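Local coordinates for protein betaine aldehyde dehydrogenase (Staphylococcus aureus subsp. aureus COL, PDB 4QTO) that oxidises betaine aldehyde to glycine betaine, using NAD as the electron acceptor, at residues Ser438-Ala443 against Lys484-Gly489; Gly257-Gly262 against Leu278-Lys283; Leu463-Ile468 against Ala478-Tyr483; Gly316-Val321 against Ile432-Asp437; Thr175-Trp180 against Val253-Gly258. All blocks are in the same frame, centred on the assembly; numbering follows the deposited sequence.

Overall arrangement
All five contacts are largely buried, but they lie at different depths. Contacts 5 and 2 are nearest the centre of the chain and belong to the Rossmann-type sheet: contact 5 pairs two parallel strands by backbone bonds, and contact 2 carries on from it through the shared Gly257 and Gly258 into the next helix and strand. Contact 4, about 22 Å from the chain centre to its own centre, packs a helix on the other sheet through one arginine and one leucine. Contacts 1, 2 and 3 all meet a second subunit, while 4 and 5 do not. Contact 1 relies on lysine, carbonyls and a sodium ion, contact 3 on waters and aromatic rings.

Contact 1 (Ser438-Ala443 against Lys484-Gly489); sequences SIYGLA and KQSGIG. With NA (sodium ion), chain E.
Ser486 and Gly441 form the tight part of this contact. Gly441 N donates to Ser486 OG at 2.9 Å in a nearly straight bond (165°), and the hydroxyl also lies 3.3 Å from Tyr440 CD1, at the edge of the ring and near its plane. Gly281 O is a further partner of Ser486 OG, so two backbone groups hold this buried oxygen. Beside it, Gln485 N is hydrogen-bonded to Ile439 O at 2.9 Å. Lys484 folds back over the loop: a bend at chi3 (58°) in an otherwise extended chain brings NZ within 2.8 Å of Ser438 O. NZ also makes a weak bond to Tyr440 O, and a water links the same two groups. The looser side belongs to the exposed Ile439, whose CB is 3.7 Å from Gln485 NE2. There the two side chains cross obliquely, and the amide oxygen turns to Lys263. At the other end, Lys484 O and Gly487 O bind a sodium ion, each at 2.3 Å, with two waters and Val273 O of the second subunit as further ligands. Such a carbonyl-lined pocket is consistent with the intersubunit cation sites of related betaine aldehyde dehydrogenases.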
# COMPACT_ATOMS: atom_id res chain seq x y z
N SER A 438 21.56 -18.94 17.89
CA SER A 438 22.51 -19.14 16.79
C SER A 438 22.75 -17.76 16.23
O SER A 438 22.05 -16.79 16.57
CB SER A 438 22.05 -20.09 15.64
OG SER A 438 21.34 -19.45 14.62
N ILE A 439 23.75 -17.66 15.37
CA ILE A 439 24.03 -16.37 14.74
C ILE A 439 23.15 -16.14 13.53
O ILE A 439 23.18 -15.02 12.99
CB ILE A 439 25.51 -16.26 14.28
CG1 ILE A 439 25.85 -17.29 13.19
CG2 ILE A 439 26.47 -16.44 15.46
CD1 ILE A 439 27.21 -17.08 12.53
N TYR A 440 22.38 -17.15 13.13
CA TYR A 440 21.62 -17.11 11.90
C TYR A 440 20.16 -16.73 12.12
O TYR A 440 19.71 -16.52 13.24
CB TYR A 440 21.74 -18.46 11.21
CG TYR A 440 23.15 -18.73 10.64
CD1 TYR A 440 23.58 -18.06 9.50
CD2 TYR A 440 23.96 -19.66 11.20
CE1 TYR A 440 24.81 -18.30 8.94
CE2 TYR A 440 25.22 -19.92 10.63
CZ TYR A 440 25.62 -19.23 9.51
OH TYR A 440 26.84 -19.45 8.88
N GLY A 441 19.40 -16.66 11.03
CA GLY A 441 17.99 -16.27 11.13
C GLY A 441 17.22 -16.38 9.84
O GLY A 441 16.40 -15.50 9.53
N LEU A 442 17.43 -17.45 9.09
CA LEU A 442 16.80 -17.56 7.76
C LEU A 442 15.40 -18.15 7.72
O LEU A 442 14.44 -17.50 7.26
CB LEU A 442 17.71 -18.33 6.79
CG LEU A 442 17.25 -18.36 5.34
CD1 LEU A 442 17.22 -16.96 4.74
CD2 LEU A 442 18.21 -19.21 4.51
N ALA A 443 15.26 -19.38 8.17
CA ALA A 443 13.97 -20.08 8.11
C ALA A 443 13.87 -21.13 9.17
O ALA A 443 14.88 -21.50 9.75
CB ALA A 443 13.81 -20.72 6.74
N LYS A 484 19.65 -11.35 11.37
CA LYS A 484 20.97 -11.60 11.91
C LYS A 484 22.00 -11.92 10.83
O LYS A 484 22.06 -11.20 9.83
CB LYS A 484 20.82 -12.67 13.03
CG LYS A 484 19.92 -12.22 14.19
CD LYS A 484 19.26 -13.37 14.96
CE LYS A 484 20.28 -14.32 15.54
NZ LYS A 484 19.61 -15.48 16.22
N GLN A 485 22.84 -12.96 11.01
CA GLN A 485 23.91 -13.18 10.07
C GLN A 485 23.48 -13.96 8.82
O GLN A 485 24.32 -14.27 7.98
CB GLN A 485 25.15 -13.79 10.71
CG GLN A 485 25.68 -12.96 11.90
CD GLN A 485 27.13 -13.23 12.22
OE1 GLN A 485 27.94 -13.44 11.35
NE2 GLN A 485 27.46 -13.21 13.49
N SER A 486 22.19 -14.22 8.69
CA SER A 486 21.70 -14.88 7.49
C SER A 486 21.59 -13.94 6.29
O SER A 486 21.38 -14.40 5.18
CB SER A 486 20.39 -15.62 7.73
OG SER A 486 20.66 -16.82 8.46
N GLY A 487 21.70 -12.63 6.52
CA GLY A 487 21.66 -11.70 5.40
C GLY A 487 21.26 -10.29 5.70
O GLY A 487 21.17 -9.88 6.86
N ILE A 488 21.11 -9.53 4.62
CA ILE A 488 20.60 -8.17 4.61
C ILE A 488 19.63 -8.10 3.44
O ILE A 488 19.98 -8.46 2.30
CB ILE A 488 21.72 -7.12 4.46
CG1 ILE A 488 22.58 -7.10 5.73
CG2 ILE A 488 21.15 -5.73 4.18
CD1 ILE A 488 23.79 -6.22 5.66
N GLY A 489 18.43 -7.59 3.70
CA GLY A 489 17.44 -7.42 2.65
C GLY A 489 16.59 -8.65 2.38
O GLY A 489 16.62 -9.64 3.10
NA NA E . 21.56 -9.09 9.01
O HOH W 1 17.41 -16.53 14.93
O HOH W 2 21.19 -7.84 11.07
O HOH W 3 19.15 -8.98 8.70

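Contact 2 (Gly257-Gly262 against Leu278-Lys283); sequences GGIETG and LELGGK
Leu280 and Ile259 meet at about a right angle, the leucine reaching across the start of helix 259-269. With CG beside its own backbone N (chi1 -48°), Leu280 spreads its two methyls over the first turn. CD1 touches Ile259 at CA and, 4.2 Å away, at CG1. CD2 dips between Gly258 O and Gly262 CA, 4.0 Å from the latter; Gly262 has no side chain to hold the methyl off, which lets the helix come close. Further back, Leu278 straddles the carbonyl of Gly262, its CD1 and CD2 each 4.1 Å from Gly262 O. This is the second half of a beta-alpha-beta unit, strand 252-256 to helix 259-269 to strand 275-279. The loop and first helical turn, Gly257 to Gly262, fit the Gly-x-x-x-x-Gly form of the NAD-binding loop in aldehyde dehydrogenases, with Gly258 at the N-cap position. Leu278-Lys283 carries the Glu-Leu-Gly-Gly-Lys signature of the same family. The backbones are also tied directly. Gly257 N donates to Glu279 O at 3.0 Å, and Gly257 O receives a CH...O contact from Leu280 CA at 3.2 Å. Phe255 packs against both leucines from the strand before the loop, and Val273 of the second subunit also touches them.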
# COMPACT_ATOMS: atom_id res chain seq x y z
N GLY A 257 25.46 -16.63 -1.13
CA GLY A 257 26.60 -17.54 -0.95
C GLY A 257 27.03 -17.68 0.49
O GLY A 257 26.24 -17.49 1.38
N GLY A 258 28.30 -18.01 0.67
CA GLY A 258 28.81 -18.26 2.04
C GLY A 258 29.00 -17.01 2.85
O GLY A 258 29.29 -15.93 2.29
N ILE A 259 28.91 -17.17 4.15
CA ILE A 259 29.03 -16.05 5.09
C ILE A 259 30.36 -15.30 4.99
O ILE A 259 30.37 -14.07 4.98
CB ILE A 259 28.66 -16.47 6.52
CG1 ILE A 259 28.61 -15.27 7.43
CG2 ILE A 259 29.62 -17.52 7.06
CD1 ILE A 259 28.02 -15.54 8.80
N GLU A 260 31.47 -16.02 4.92
CA GLU A 260 32.78 -15.31 4.91
C GLU A 260 32.97 -14.49 3.65
O GLU A 260 33.43 -13.33 3.71
CB GLU A 260 33.94 -16.27 5.22
CG GLU A 260 33.88 -16.79 6.66
CD GLU A 260 33.84 -15.67 7.74
OE1 GLU A 260 34.63 -14.69 7.69
OE2 GLU A 260 32.97 -15.73 8.67
N THR A 261 32.54 -15.02 2.52
CA THR A 261 32.61 -14.29 1.27
C THR A 261 31.64 -13.10 1.31
O THR A 261 32.00 -12.00 0.87
CB THR A 261 32.27 -15.20 0.07
OG1 THR A 261 33.28 -16.22 0.02
CG2 THR A 261 32.28 -14.44 -1.23
N GLY A 262 30.44 -13.31 1.84
CA GLY A 262 29.48 -12.22 1.95
C GLY A 262 30.00 -11.05 2.78
O GLY A 262 29.76 -9.88 2.43
N LEU A 278 22.27 -9.36 0.75
CA LEU A 278 23.00 -10.60 1.02
C LEU A 278 22.08 -11.72 1.51
O LEU A 278 21.18 -11.47 2.30
CB LEU A 278 24.02 -10.38 2.14
CG LEU A 278 25.07 -9.29 1.93
CD1 LEU A 278 25.85 -9.07 3.21
CD2 LEU A 278 25.99 -9.60 0.78
N GLU A 279 22.31 -12.94 1.03
CA GLU A 279 21.61 -14.12 1.55
C GLU A 279 22.72 -15.12 1.78
O GLU A 279 23.37 -15.59 0.83
CB GLU A 279 20.54 -14.68 0.65
CG GLU A 279 19.42 -15.39 1.44
CD GLU A 279 19.58 -16.89 1.61
OE1 GLU A 279 18.76 -17.63 1.02
OE2 GLU A 279 20.53 -17.36 2.26
N LEU A 280 22.95 -15.44 3.04
CA LEU A 280 24.09 -16.23 3.46
C LEU A 280 23.87 -17.56 4.16
O LEU A 280 24.79 -18.09 4.78
CB LEU A 280 24.93 -15.35 4.37
CG LEU A 280 25.25 -13.94 3.87
CD1 LEU A 280 26.07 -13.15 4.89
CD2 LEU A 280 25.99 -13.99 2.56
N GLY A 281 22.69 -18.11 4.03
CA GLY A 281 22.46 -19.42 4.64
C GLY A 281 22.01 -19.32 6.06
O GLY A 281 21.76 -18.24 6.57
N GLY A 282 21.88 -20.45 6.71
CA GLY A 282 21.38 -20.48 8.05
C GLY A 282 21.62 -21.77 8.81
O GLY A 282 22.20 -22.69 8.32
N LYS A 283 21.19 -21.76 10.05
CA LYS A 283 21.19 -22.94 10.95
C LYS A 283 19.72 -23.03 11.30
O LYS A 283 19.26 -22.52 12.34
CB LYS A 283 22.02 -22.64 12.21
CG LYS A 283 21.92 -23.69 13.27
CD LYS A 283 22.24 -25.07 12.74
CE LYS A 283 23.64 -25.13 12.17
NZ LYS A 283 24.07 -26.53 11.97

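Contact 3 (Leu463-Ile468 against Ala478-Tyr483); sequences LGTVWI and APWGGY
Thr465 OG1 is gripped by two waters, each 2.7 Å from that oxygen, and both carry the contact on to the loop 478-483. One donates to Pro479 O at 2.8 Å; the other accepts from Gly481 N. A third water lies within hydrogen-bonding distance of both Gly464 O and Pro479 O, with more acceptors around it than it has protons, so the polar link between the segments runs through water. The same hydroxyl lies 3.4 Å from Trp480 CE3, and the threonine crosses the indole at about a right angle. Trp480 has CG anti to its own N (chi1 176°), which swings the six-membered ring out past Thr465 to Trp467: Trp467 CZ2 reaches the edge of the Trp480 ring in its plane, 4.0 Å from CZ3. The two indole nitrogens turn elsewhere, Trp467 NE1 to Pro473 O and Trp480 NE1 to Glu279 OE1, in the one of its two conformers considered here. Where the chains come closest, Gly464 CA makes a CH...O contact with Gly481 O (3.2 Å, 164° at the hydrogen), possible because no side chain stands between them. At the far end one face of the Tyr483 ring is turned to the backbone, with Leu463 N 3.7 Å above the ring centre. Its OH bonds to Glu169 of the second subunit. Strand 465-468 is the outermost strand of its sheet within this chain, and a parallel strand of the second subunit extends it, as in the dimer contacts of aldehyde dehydrogenases.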
# COMPACT_ATOMS: atom_id res chain seq x y z
N LEU A 463 13.39 -15.36 12.58
CA LEU A 463 13.60 -16.00 11.28
C LEU A 463 12.79 -15.30 10.21
O LEU A 463 11.65 -14.89 10.48
CB LEU A 463 13.08 -17.46 11.34
CG LEU A 463 13.71 -18.38 12.38
CD1 LEU A 463 12.94 -19.69 12.48
CD2 LEU A 463 15.18 -18.62 12.05
N GLY A 464 13.34 -15.20 9.00
CA GLY A 464 12.62 -14.54 7.89
C GLY A 464 11.40 -15.29 7.40
O GLY A 464 10.46 -14.68 6.86
N THR A 465 11.42 -16.61 7.53
CA THR A 465 10.27 -17.45 7.15
C THR A 465 10.07 -18.51 8.21
O THR A 465 11.02 -19.17 8.63
CB THR A 465 10.52 -18.15 5.78
OG1 THR A 465 10.75 -17.15 4.76
CG2 THR A 465 9.35 -19.03 5.38
N VAL A 466 8.83 -18.66 8.66
CA VAL A 466 8.47 -19.73 9.61
C VAL A 466 7.34 -20.55 9.01
O VAL A 466 6.31 -19.99 8.62
CB VAL A 466 7.99 -19.22 10.96
CG1 VAL A 466 7.71 -20.40 11.87
CG2 VAL A 466 9.05 -18.29 11.59
N TRP A 467 7.54 -21.87 8.90
CA TRP A 467 6.52 -22.77 8.42
C TRP A 467 5.82 -23.43 9.62
O TRP A 467 6.48 -23.87 10.57
CB TRP A 467 7.12 -23.88 7.56
CG TRP A 467 7.87 -23.40 6.38
CD1 TRP A 467 7.35 -22.74 5.30
CD2 TRP A 467 9.27 -23.52 6.14
NE1 TRP A 467 8.34 -22.43 4.42
CE2 TRP A 467 9.53 -22.91 4.90
CE3 TRP A 467 10.34 -24.07 6.85
CZ2 TRP A 467 10.82 -22.86 4.36
CZ3 TRP A 467 11.61 -24.02 6.30
CH2 TRP A 467 11.83 -23.44 5.06
N ILE A 468 4.51 -23.50 9.57
CA ILE A 468 3.72 -24.22 10.59
C ILE A 468 3.24 -25.49 9.91
O ILE A 468 2.49 -25.46 8.93
CB ILE A 468 2.57 -23.38 11.15
CG1 ILE A 468 3.17 -22.23 11.99
CG2 ILE A 468 1.65 -24.28 11.99
CD1 ILE A 468 2.16 -21.20 12.47
N ALA A 478 5.97 -14.03 -1.83
CA ALA A 478 6.35 -13.66 -0.44
C ALA A 478 7.85 -13.46 -0.32
O ALA A 478 8.63 -14.24 -0.87
CB ALA A 478 5.91 -14.77 0.50
N PRO A 479 8.29 -12.47 0.45
CA PRO A 479 9.72 -12.18 0.61
C PRO A 479 10.45 -13.22 1.42
O PRO A 479 9.87 -13.83 2.34
CB PRO A 479 9.73 -10.86 1.36
CG PRO A 479 8.45 -10.89 2.16
CD PRO A 479 7.45 -11.52 1.20
N TRP A 480 11.69 -13.45 1.03
CA TRP A 480 12.58 -14.45 1.62
C TRP A 480 13.91 -13.80 1.99
O TRP A 480 14.50 -13.08 1.16
CB TRP A 480 12.84 -15.51 0.56
CG TRP A 480 13.81 -16.58 0.94
CD1 TRP A 480 15.17 -16.55 0.79
CD2 TRP A 480 13.50 -17.81 1.60
NE1 TRP A 480 15.71 -17.69 1.29
CE2 TRP A 480 14.71 -18.49 1.79
CE3 TRP A 480 12.31 -18.41 2.02
CZ2 TRP A 480 14.77 -19.75 2.40
CZ3 TRP A 480 12.35 -19.64 2.60
CH2 TRP A 480 13.58 -20.31 2.80
N GLY A 481 14.39 -14.05 3.19
CA GLY A 481 15.67 -13.49 3.61
C GLY A 481 15.91 -13.67 5.08
O GLY A 481 15.06 -14.19 5.80
N GLY A 482 17.07 -13.22 5.54
CA GLY A 482 17.40 -13.54 6.90
C GLY A 482 17.59 -12.46 7.90
O GLY A 482 17.96 -11.33 7.55
N TYR A 483 17.19 -12.78 9.13
CA TYR A 483 17.56 -11.97 10.28
C TYR A 483 19.03 -12.24 10.59
O TYR A 483 19.61 -13.25 10.15
CB TYR A 483 16.74 -12.36 11.53
CG TYR A 483 15.26 -12.02 11.65
CD1 TYR A 483 14.35 -12.24 10.60
CD2 TYR A 483 14.76 -11.52 12.85
CE1 TYR A 483 12.99 -11.98 10.74
CE2 TYR A 483 13.39 -11.26 13.00
CZ TYR A 483 12.52 -11.50 11.95
OH TYR A 483 11.15 -11.27 12.07
O HOH W 4 10.67 -12.60 4.86
O HOH W 5 9.42 -16.55 2.45
O HOH W 6 13.43 -16.63 4.68

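Contact 4 (Gly316-Val321 against Ile432-Asp437); sequences GSRILV and IQLAND
Strand 318-321 and helix 432-436 run antiparallel, at 173° and with their axes 9.8 Å apart, and Leu320 faces Ala435 where the backbones are nearest. Leu320 fills the gap with both its methyls: CD1 rests on Ala435, 3.7 Å from CB, while CD2 reaches Leu434 CB at 4.0 Å. Helix 428-436 is the crossover helix of a beta-alpha-beta unit between the parallel strands 419-425 and 443-447, and here it packs on strand 318-322, which lies between those two in the sheet. Arg318, two residues earlier on the same face of the strand, makes the polar part. Pointing away from its own amide nitrogen (chi1 -173°), its chain runs out extended to the backbone of Leu434-Asp437. There NH1 donates to Asp437 O at 3.1 Å; the oxygen lies in the guanidinium plane, although the nitrogen sits 57° out of the carbonyl plane. Leu434 O sits over one guanidinium face, at a poor angle for a hydrogen bond. A water accepts from NH1 and donates to Ala435 O, 2.9 Å away. A salt bridge from NE to Glu423 and a bond from NH2 to Thr406 OG1 fix the group's rotation, and Asp437 OD2 bonds to the same threonine.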
# COMPACT_ATOMS: atom_id res chain seq x y z
N GLY A 316 16.78 -27.95 7.08
CA GLY A 316 16.42 -28.13 8.47
C GLY A 316 17.49 -28.94 9.14
O GLY A 316 17.25 -30.09 9.54
N SER A 317 18.66 -28.33 9.31
CA SER A 317 19.75 -29.08 9.90
C SER A 317 19.72 -29.18 11.42
O SER A 317 20.43 -30.02 11.97
CB SER A 317 21.08 -28.44 9.52
OG SER A 317 21.23 -27.18 10.12
N ARG A 318 18.93 -28.33 12.08
CA ARG A 318 18.90 -28.29 13.53
C ARG A 318 17.54 -28.75 14.04
O ARG A 318 16.61 -27.95 14.16
CB ARG A 318 19.24 -26.92 14.06
CG ARG A 318 19.39 -26.89 15.56
CD ARG A 318 19.69 -25.50 16.09
NE ARG A 318 19.96 -25.59 17.52
CZ ARG A 318 20.39 -24.56 18.25
NH1 ARG A 318 20.55 -23.37 17.68
NH2 ARG A 318 20.66 -24.71 19.54
N ILE A 319 17.44 -30.04 14.35
CA ILE A 319 16.15 -30.57 14.82
C ILE A 319 16.08 -30.37 16.32
O ILE A 319 17.02 -30.70 17.07
CB ILE A 319 15.94 -32.03 14.45
CG1 ILE A 319 15.94 -32.20 12.92
CG2 ILE A 319 14.66 -32.55 15.10
CD1 ILE A 319 16.07 -33.61 12.44
N LEU A 320 14.98 -29.79 16.78
CA LEU A 320 14.69 -29.55 18.20
C LEU A 320 13.42 -30.32 18.48
O LEU A 320 12.36 -30.01 17.94
CB LEU A 320 14.50 -28.07 18.49
CG LEU A 320 15.72 -27.21 18.34
CD1 LEU A 320 15.44 -25.74 18.27
CD2 LEU A 320 16.63 -27.49 19.51
N VAL A 321 13.52 -31.38 19.30
CA VAL A 321 12.38 -32.28 19.53
C VAL A 321 12.06 -32.33 21.02
O VAL A 321 12.95 -32.35 21.90
CB VAL A 321 12.64 -33.69 18.95
CG1 VAL A 321 13.85 -34.34 19.58
CG2 VAL A 321 11.41 -34.58 19.10
N ILE A 432 11.97 -22.17 21.96
CA ILE A 432 12.22 -20.84 21.41
C ILE A 432 13.64 -20.35 21.74
O ILE A 432 14.35 -19.83 20.85
CB ILE A 432 11.18 -19.83 21.94
CG1 ILE A 432 9.78 -20.19 21.39
CG2 ILE A 432 11.60 -18.43 21.58
CD1 ILE A 432 8.66 -19.55 22.18
N GLN A 433 14.06 -20.51 22.99
CA GLN A 433 15.39 -20.06 23.42
C GLN A 433 16.50 -20.77 22.63
O GLN A 433 17.43 -20.13 22.14
CB GLN A 433 15.59 -20.28 24.91
CG GLN A 433 14.76 -19.35 25.78
CD GLN A 433 14.88 -19.66 27.26
OE1 GLN A 433 15.71 -20.48 27.68
NE2 GLN A 433 14.05 -18.99 28.06
N LEU A 434 16.39 -22.08 22.48
CA LEU A 434 17.38 -22.85 21.72
C LEU A 434 17.36 -22.49 20.24
O LEU A 434 18.39 -22.27 19.62
CB LEU A 434 17.14 -24.35 21.88
CG LEU A 434 17.48 -24.90 23.25
CD1 LEU A 434 17.04 -26.35 23.32
CD2 LEU A 434 18.98 -24.79 23.51
N ALA A 435 16.17 -22.39 19.66
CA ALA A 435 16.06 -22.08 18.24
C ALA A 435 16.69 -20.73 17.90
O ALA A 435 17.32 -20.60 16.83
CB ALA A 435 14.60 -22.12 17.80
N ASN A 436 16.53 -19.76 18.81
CA ASN A 436 17.07 -18.42 18.62
C ASN A 436 18.54 -18.30 19.02
O ASN A 436 19.17 -17.25 18.75
CB ASN A 436 16.23 -17.39 19.36
CG ASN A 436 14.94 -17.07 18.65
OD1 ASN A 436 14.84 -17.19 17.42
ND2 ASN A 436 13.97 -16.60 19.41
N ASP A 437 19.10 -19.37 19.58
CA ASP A 437 20.50 -19.36 20.03
C ASP A 437 21.44 -19.80 18.90
O ASP A 437 21.95 -20.93 18.89
CB ASP A 437 20.69 -20.27 21.23
CG ASP A 437 22.09 -20.17 21.83
OD1 ASP A 437 22.75 -19.15 21.59
OD2 ASP A 437 22.53 -21.12 22.55
O HOH W 7 18.96 -22.42 15.36

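Contact 5 (Thr175-Trp180 against Val253-Gly258); sequences TQITPW and VSFTGG
Ser254 N donates to Thr175 O at 2.9 Å, and Ser254 O in turn accepts from Ile177 N at 2.9 Å. A third bond, Thr256 N to Ile177 O at 3.0 Å, completes the alternating pattern of parallel strands. The two strand axes are 4.8 Å apart and only 4° from parallel. Gln176 CA adds a CH...O contact to Ser254 O. Past the last bond the chains separate slightly, and a water donates to Thr256 O at 2.8 Å and, weakly, to Thr178 O. Of the side chains, Ile177 and Phe255 pack closely: Ile177 CG2 comes in at the edge of the ring, near its plane, 3.5 Å from Phe255 CD1. The first torsion of Phe255 (chi1 169°) sets CG opposite the amide nitrogen and turns the ring edge, at CD1, to Ile177. On the same face Thr175 OG1 rests 3.7 Å from Val253 CG2 while bonding to Met244 O. Beyond the paired strands the ring of Pro179 packs on the Thr256 methyl, CG to CG2 at 3.8 Å, near the bound PEG molecule. Ser254 OG and Thr256 OG1 both bond to Lys190 NZ. That lysine belongs to helix 183-197, which covers the face bearing Gln176 and Ser254; helix 259-269 packs on Val253 and Phe255 on the other face. Within this Rossmann-type sheet, strand 200-204 flanks the pair beside strand 162-177, and strand 275-279 beside strand 252-256.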
# COMPACT_ATOMS: atom_id res chain seq x y z
N THR A 175 25.17 -5.60 -9.65
CA THR A 175 26.02 -6.78 -9.82
C THR A 175 25.33 -7.89 -9.01
O THR A 175 24.78 -7.68 -7.91
CB THR A 175 27.47 -6.58 -9.45
OG1 THR A 175 27.56 -6.12 -8.12
CG2 THR A 175 28.12 -5.59 -10.42
N GLN A 176 25.35 -9.10 -9.57
CA GLN A 176 24.59 -10.21 -9.05
C GLN A 176 25.49 -11.44 -9.04
O GLN A 176 26.00 -11.83 -10.09
CB GLN A 176 23.34 -10.44 -9.90
CG GLN A 176 22.41 -9.22 -9.93
CD GLN A 176 21.26 -9.35 -10.90
OE1 GLN A 176 21.37 -9.93 -11.96
NE2 GLN A 176 20.13 -8.76 -10.51
N ILE A 177 25.66 -12.04 -7.87
CA ILE A 177 26.58 -13.20 -7.69
C ILE A 177 25.77 -14.31 -7.06
O ILE A 177 25.18 -14.14 -6.00
CB ILE A 177 27.78 -12.80 -6.81
CG1 ILE A 177 28.58 -11.68 -7.50
CG2 ILE A 177 28.64 -14.01 -6.53
CD1 ILE A 177 29.61 -11.02 -6.61
N THR A 178 25.68 -15.44 -7.77
CA THR A 178 24.83 -16.55 -7.38
C THR A 178 25.61 -17.80 -6.94
O THR A 178 26.80 -17.96 -7.27
CB THR A 178 23.87 -16.90 -8.54
OG1 THR A 178 24.64 -17.00 -9.74
CG2 THR A 178 22.86 -15.80 -8.74
N PRO A 179 24.94 -18.68 -6.19
CA PRO A 179 25.59 -19.88 -5.60
C PRO A 179 25.47 -21.12 -6.46
O PRO A 179 24.72 -21.15 -7.46
CB PRO A 179 24.79 -20.06 -4.30
CG PRO A 179 23.45 -19.72 -4.72
CD PRO A 179 23.57 -18.56 -5.67
N TRP A 180 26.18 -22.15 -6.06
CA TRP A 180 26.18 -23.39 -6.79
C TRP A 180 25.06 -24.36 -6.51
O TRP A 180 24.88 -25.31 -7.27
CB TRP A 180 27.53 -24.12 -6.57
CG TRP A 180 27.94 -24.29 -5.14
CD1 TRP A 180 28.87 -23.55 -4.46
CD2 TRP A 180 27.43 -25.25 -4.21
NE1 TRP A 180 28.98 -23.99 -3.16
CE2 TRP A 180 28.11 -25.04 -2.98
CE3 TRP A 180 26.49 -26.28 -4.29
CZ2 TRP A 180 27.89 -25.83 -1.87
CZ3 TRP A 180 26.27 -27.06 -3.17
CH2 TRP A 180 26.96 -26.82 -1.98
N VAL A 253 24.96 -4.29 -4.96
CA VAL A 253 25.64 -5.59 -5.06
C VAL A 253 24.70 -6.59 -4.38
O VAL A 253 24.34 -6.42 -3.20
CB VAL A 253 26.98 -5.59 -4.31
CG1 VAL A 253 27.62 -6.99 -4.42
CG2 VAL A 253 27.87 -4.52 -4.85
N SER A 254 24.25 -7.61 -5.11
CA SER A 254 23.35 -8.64 -4.61
C SER A 254 24.11 -9.98 -4.63
O SER A 254 24.40 -10.48 -5.71
CB SER A 254 22.07 -8.74 -5.42
OG SER A 254 21.23 -9.75 -4.89
N PHE A 255 24.37 -10.55 -3.46
CA PHE A 255 25.19 -11.77 -3.34
C PHE A 255 24.47 -12.83 -2.53
O PHE A 255 23.90 -12.53 -1.48
CB PHE A 255 26.50 -11.42 -2.66
CG PHE A 255 27.31 -12.62 -2.25
CD1 PHE A 255 28.19 -13.22 -3.14
CD2 PHE A 255 27.19 -13.15 -0.98
CE1 PHE A 255 28.92 -14.32 -2.76
CE2 PHE A 255 27.94 -14.23 -0.59
CZ PHE A 255 28.80 -14.83 -1.48
N THR A 256 24.47 -14.06 -3.05
CA THR A 256 23.94 -15.21 -2.36
C THR A 256 25.09 -16.22 -2.32
O THR A 256 25.64 -16.56 -3.37
CB THR A 256 22.71 -15.78 -3.07
OG1 THR A 256 21.67 -14.78 -3.06
CG2 THR A 256 22.21 -17.02 -2.36
N GLY A 257 25.46 -16.63 -1.13
CA GLY A 257 26.60 -17.54 -0.95
C GLY A 257 27.03 -17.68 0.49
O GLY A 257 26.24 -17.49 1.38
N GLY A 258 28.30 -18.01 0.67
CA GLY A 258 28.81 -18.26 2.04
C GLY A 258 29.00 -17.01 2.85
O GLY A 258 29.29 -15.93 2.29
O HOH W 8 28.05 -17.68 -4.14